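PDB 4NOC: putative signal transduction protein with CBS domains from Kribbella flavida, which is of unknown function but, with its pair of CBS domains, probably senses or binds a small regulatory ligand such as an adenine nucleotide. Local coordinates for residues 115-126 with 136-144. Numbering follows the deposited sequence.
Sequences AAIMARLRCPLV and GAITASRLL
Val126 and Ile138 exchange two backbone hydrogen bonds as an antiparallel hydrogen-bonded pair, from Ile138 N to Val126 O at 2.8 Å and from Val126 N to Ile138 O at 3.0 Å. A third bond, Ala140 N to Pro124 O at 2.8 Å, carries the pairing past the end of the strand and into the first turn of helix 140-147. That turn is capped by Thr139: chi1 of 61° sets OG1 between the backbone N and the carbonyl carbon, where it accepts from Arg142 N at 3.0 Å, while CG2 is left to lie against Leu125 CB. A valine here would probably leave Arg142 N without its capping acceptor and weaken the start of the helix.

These pieces form the closing part of a CBS domain, in which a helix leads into a beta hairpin and a second helix follows, the two helices packing on one face of the sheet, with the axes of segments 115-121 and 140-144 at 134° between their N-to-C directions. Between them lies the apolar contact. Selenomethionine Met118 lies alongside Leu143, the two side chains running in opposite senses, with SE 3.7 Å from Leu143 CD2, and the bend at chi3 (58°) brings CE to 3.5 Å from Ala140 N. Leu143 CD2 also rests on Ala115 CA, and Ile138 CG2 approaches the selenium from the sheet. Met9 of helix 6-9 touches both Ile138 and Leu143, whereas Ala116 and Ala119 pack against Val64 and Gln65 of the second subunit.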
loop_
_atom_site.group_PDB
_atom_site.type_symbol
_atom_site.label_atom_id
_atom_site.label_comp_id
_atom_site.label_asym_id
_atom_site.label_seq_id
_atom_site.Cartn_x
_atom_site.Cartn_y
_atom_site.Cartn_z
ATOM N N ALA A 115 1.173 16.685 -5.071
ATOM C CA ALA A 115 -0.218 16.288 -4.881
ATOM C C ALA A 115 -0.851 16.017 -6.238
ATOM O O ALA A 115 -1.599 15.048 -6.419
ATOM C CB ALA A 115 -0.996 17.380 -4.128
ATOM N N ALA A 116 -0.551 16.881 -7.201
ATOM C CA ALA A 116 -1.206 16.774 -8.500
ATOM C C ALA A 116 -0.763 15.480 -9.142
ATOM O O ALA A 116 -1.566 14.766 -9.772
ATOM C CB ALA A 116 -0.861 17.970 -9.390
ATOM N N ILE A 117 0.517 15.165 -8.967
ATOM C CA ILE A 117 1.086 13.955 -9.559
ATOM C C ILE A 117 0.466 12.718 -8.934
ATOM O O ILE A 117 -0.043 11.841 -9.643
ATOM C CB ILE A 117 2.593 13.889 -9.364
ATOM C CG1 ILE A 117 3.281 14.912 -10.272
ATOM C CG2 ILE A 117 3.092 12.485 -9.666
ATOM C CD1 ILE A 117 4.640 15.315 -9.764
HETATM N N MSE A 118 0.478 12.657 -7.605
HETATM C CA MSE A 118 -0.015 11.456 -6.941
HETATM C C MSE A 118 -1.517 11.323 -7.132
HETATM O O MSE A 118 -2.017 10.217 -7.229
HETATM C CB MSE A 118 0.389 11.421 -5.473
HETATM C CG MSE A 118 1.884 11.684 -5.305
HETATM SE SE MSE A 118 2.428 11.389 -3.441
HETATM C CE MSE A 118 1.853 9.523 -3.256
ATOM N N ALA A 119 -2.235 12.435 -7.248
ATOM C CA ALA A 119 -3.678 12.342 -7.535
ATOM C C ALA A 119 -3.916 11.796 -8.939
ATOM O O ALA A 119 -4.731 10.891 -9.154
ATOM C CB ALA A 119 -4.334 13.681 -7.398
ATOM N N ARG A 120 -3.212 12.378 -9.902
ATOM C CA ARG A 120 -3.379 11.996 -11.297
ATOM C C ARG A 120 -3.034 10.517 -11.493
ATOM O O ARG A 120 -3.799 9.772 -12.114
ATOM C CB ARG A 120 -2.486 12.874 -12.188
ATOM C CG ARG A 120 -2.563 12.580 -13.675
ATOM C CD ARG A 120 -1.479 13.361 -14.448
ATOM N NE ARG A 120 -1.477 12.969 -15.847
ATOM C CZ ARG A 120 -2.071 13.645 -16.822
ATOM N NH1 ARG A 120 -2.693 14.794 -16.565
ATOM N NH2 ARG A 120 -2.025 13.178 -18.065
ATOM N N LEU A 121 -1.888 10.094 -10.958
ATOM C CA LEU A 121 -1.435 8.715 -11.161
ATOM C C LEU A 121 -2.068 7.751 -10.165
ATOM O O LEU A 121 -2.062 6.552 -10.397
ATOM C CB LEU A 121 0.080 8.617 -11.040
ATOM C CG LEU A 121 0.928 9.437 -12.007
ATOM C CD1 LEU A 121 2.414 9.120 -11.804
ATOM C CD2 LEU A 121 0.509 9.148 -13.435
ATOM N N ARG A 122 -2.601 8.273 -9.056
ATOM C CA ARG A 122 -3.160 7.418 -7.998
ATOM C C ARG A 122 -2.148 6.375 -7.535
ATOM O O ARG A 122 -2.496 5.205 -7.360
ATOM C CB ARG A 122 -4.447 6.710 -8.457
ATOM C CG ARG A 122 -5.726 7.402 -8.028
ATOM C CD ARG A 122 -6.946 6.475 -8.088
ATOM N NE ARG A 122 -7.308 6.109 -9.457
ATOM C CZ ARG A 122 -8.558 5.992 -9.905
ATOM N NH1 ARG A 122 -8.773 5.652 -11.171
ATOM N NH2 ARG A 122 -9.592 6.213 -9.099
ATOM N N CYS A 123 -0.893 6.785 -7.363
ATOM C CA CYS A 123 0.153 5.833 -6.975
ATOM C C CYS A 123 0.277 5.809 -5.459
ATOM O O CYS A 123 0.009 6.818 -4.799
ATOM C CB CYS A 123 1.493 6.189 -7.627
ATOM S SG CYS A 123 1.870 7.919 -7.485
ATOM N N PRO A 124 0.633 4.642 -4.901
ATOM C CA PRO A 124 0.757 4.459 -3.447
ATOM C C PRO A 124 1.924 5.255 -2.878
ATOM O O PRO A 124 1.806 5.738 -1.760
ATOM C CB PRO A 124 1.002 2.952 -3.290
ATOM C CG PRO A 124 1.434 2.475 -4.666
ATOM C CD PRO A 124 0.749 3.372 -5.644
ATOM N N LEU A 125 3.012 5.405 -3.636
ATOM C CA LEU A 125 4.139 6.263 -3.244
ATOM C C LEU A 125 4.922 6.783 -4.454
ATOM O O LEU A 125 4.774 6.278 -5.573
ATOM C CB LEU A 125 5.083 5.556 -2.239
ATOM C CG LEU A 125 5.991 4.375 -2.622
ATOM C CD1 LEU A 125 5.285 3.383 -3.503
ATOM C CD2 LEU A 125 7.259 4.827 -3.309
ATOM N N VAL A 126 5.735 7.811 -4.229
ATOM C CA VAL A 126 6.693 8.265 -5.232
ATOM C C VAL A 126 8.057 8.345 -4.552
ATOM O O VAL A 126 8.136 8.631 -3.346
ATOM C CB VAL A 126 6.343 9.658 -5.835
ATOM C CG1 VAL A 126 5.032 9.593 -6.614
ATOM C CG2 VAL A 126 6.267 10.740 -4.731
ATOM N N GLY A 136 14.696 9.600 -0.425
ATOM C CA GLY A 136 13.575 9.114 0.361
ATOM C C GLY A 136 12.336 8.876 -0.497
ATOM O O GLY A 136 12.429 8.819 -1.736
ATOM N N ALA A 137 11.176 8.741 0.152
ATOM C CA ALA A 137 9.919 8.525 -0.564
ATOM C C ALA A 137 8.777 9.306 0.076
ATOM O O ALA A 137 8.882 9.747 1.228
ATOM C CB ALA A 137 9.582 7.045 -0.614
ATOM N N ILE A 138 7.702 9.489 -0.684
ATOM C CA ILE A 138 6.494 10.134 -0.188
ATOM C C ILE A 138 5.318 9.210 -0.482
ATOM O O ILE A 138 4.950 9.015 -1.649
ATOM C CB ILE A 138 6.238 11.471 -0.894
ATOM C CG1 ILE A 138 7.435 12.397 -0.744
ATOM C CG2 ILE A 138 4.987 12.156 -0.337
ATOM C CD1 ILE A 138 7.370 13.586 -1.660
ATOM N N THR A 139 4.734 8.632 0.566
ATOM C CA THR A 139 3.586 7.754 0.384
ATOM C C THR A 139 2.318 8.587 0.265
ATOM O O THR A 139 2.310 9.770 0.603
ATOM C CB THR A 139 3.381 6.847 1.580
ATOM O OG1 THR A 139 3.133 7.666 2.733
ATOM C CG2 THR A 139 4.621 5.988 1.816
ATOM N N ALA A 140 1.248 7.948 -0.191
ATOM C CA ALA A 140 -0.054 8.579 -0.256
ATOM C C ALA A 140 -0.460 9.112 1.135
ATOM O O ALA A 140 -0.937 10.234 1.241
ATOM C CB ALA A 140 -1.109 7.583 -0.814
ATOM N N SER A 141 -0.252 8.334 2.201
ATOM C CA SER A 141 -0.682 8.795 3.531
ATOM C C SER A 141 0.195 9.947 4.044
ATOM O O SER A 141 -0.264 10.820 4.777
ATOM C CB SER A 141 -0.773 7.641 4.550
ATOM O OG SER A 141 0.499 7.168 4.959
ATOM N N ARG A 142 1.445 9.972 3.613
ATOM C CA ARG A 142 2.340 11.047 4.000
ATOM C C ARG A 142 1.853 12.347 3.354
ATOM O O ARG A 142 1.823 13.406 3.998
ATOM C CB ARG A 142 3.794 10.714 3.616
ATOM C CG ARG A 142 4.772 11.895 3.644
ATOM C CD ARG A 142 4.934 12.506 5.048
ATOM N NE ARG A 142 6.070 13.435 5.136
ATOM C CZ ARG A 142 6.313 14.222 6.187
ATOM N NH1 ARG A 142 5.499 14.226 7.246
ATOM N NH2 ARG A 142 7.366 15.024 6.179
ATOM N N LEU A 143 1.435 12.247 2.095
ATOM C CA LEU A 143 0.865 13.390 1.403
ATOM C C LEU A 143 -0.400 13.885 2.130
ATOM O O LEU A 143 -0.562 15.092 2.375
ATOM C CB LEU A 143 0.554 13.030 -0.051
ATOM C CG LEU A 143 -0.096 14.140 -0.881
ATOM C CD1 LEU A 143 0.773 15.382 -0.838
ATOM C CD2 LEU A 143 -0.278 13.675 -2.307
ATOM N N LEU A 144 -1.276 12.961 2.510
ATOM C CA LEU A 144 -2.476 13.363 3.233
ATOM C C LEU A 144 -2.100 14.052 4.543
ATOM O O LEU A 144 -2.696 15.058 4.895
ATOM C CB LEU A 144 -3.394 12.174 3.514
ATOM C CG LEU A 144 -4.029 11.519 2.294
ATOM C CD1 LEU A 144 -4.785 10.277 2.724
ATOM C CD2 LEU A 144 -4.956 12.489 1.583
#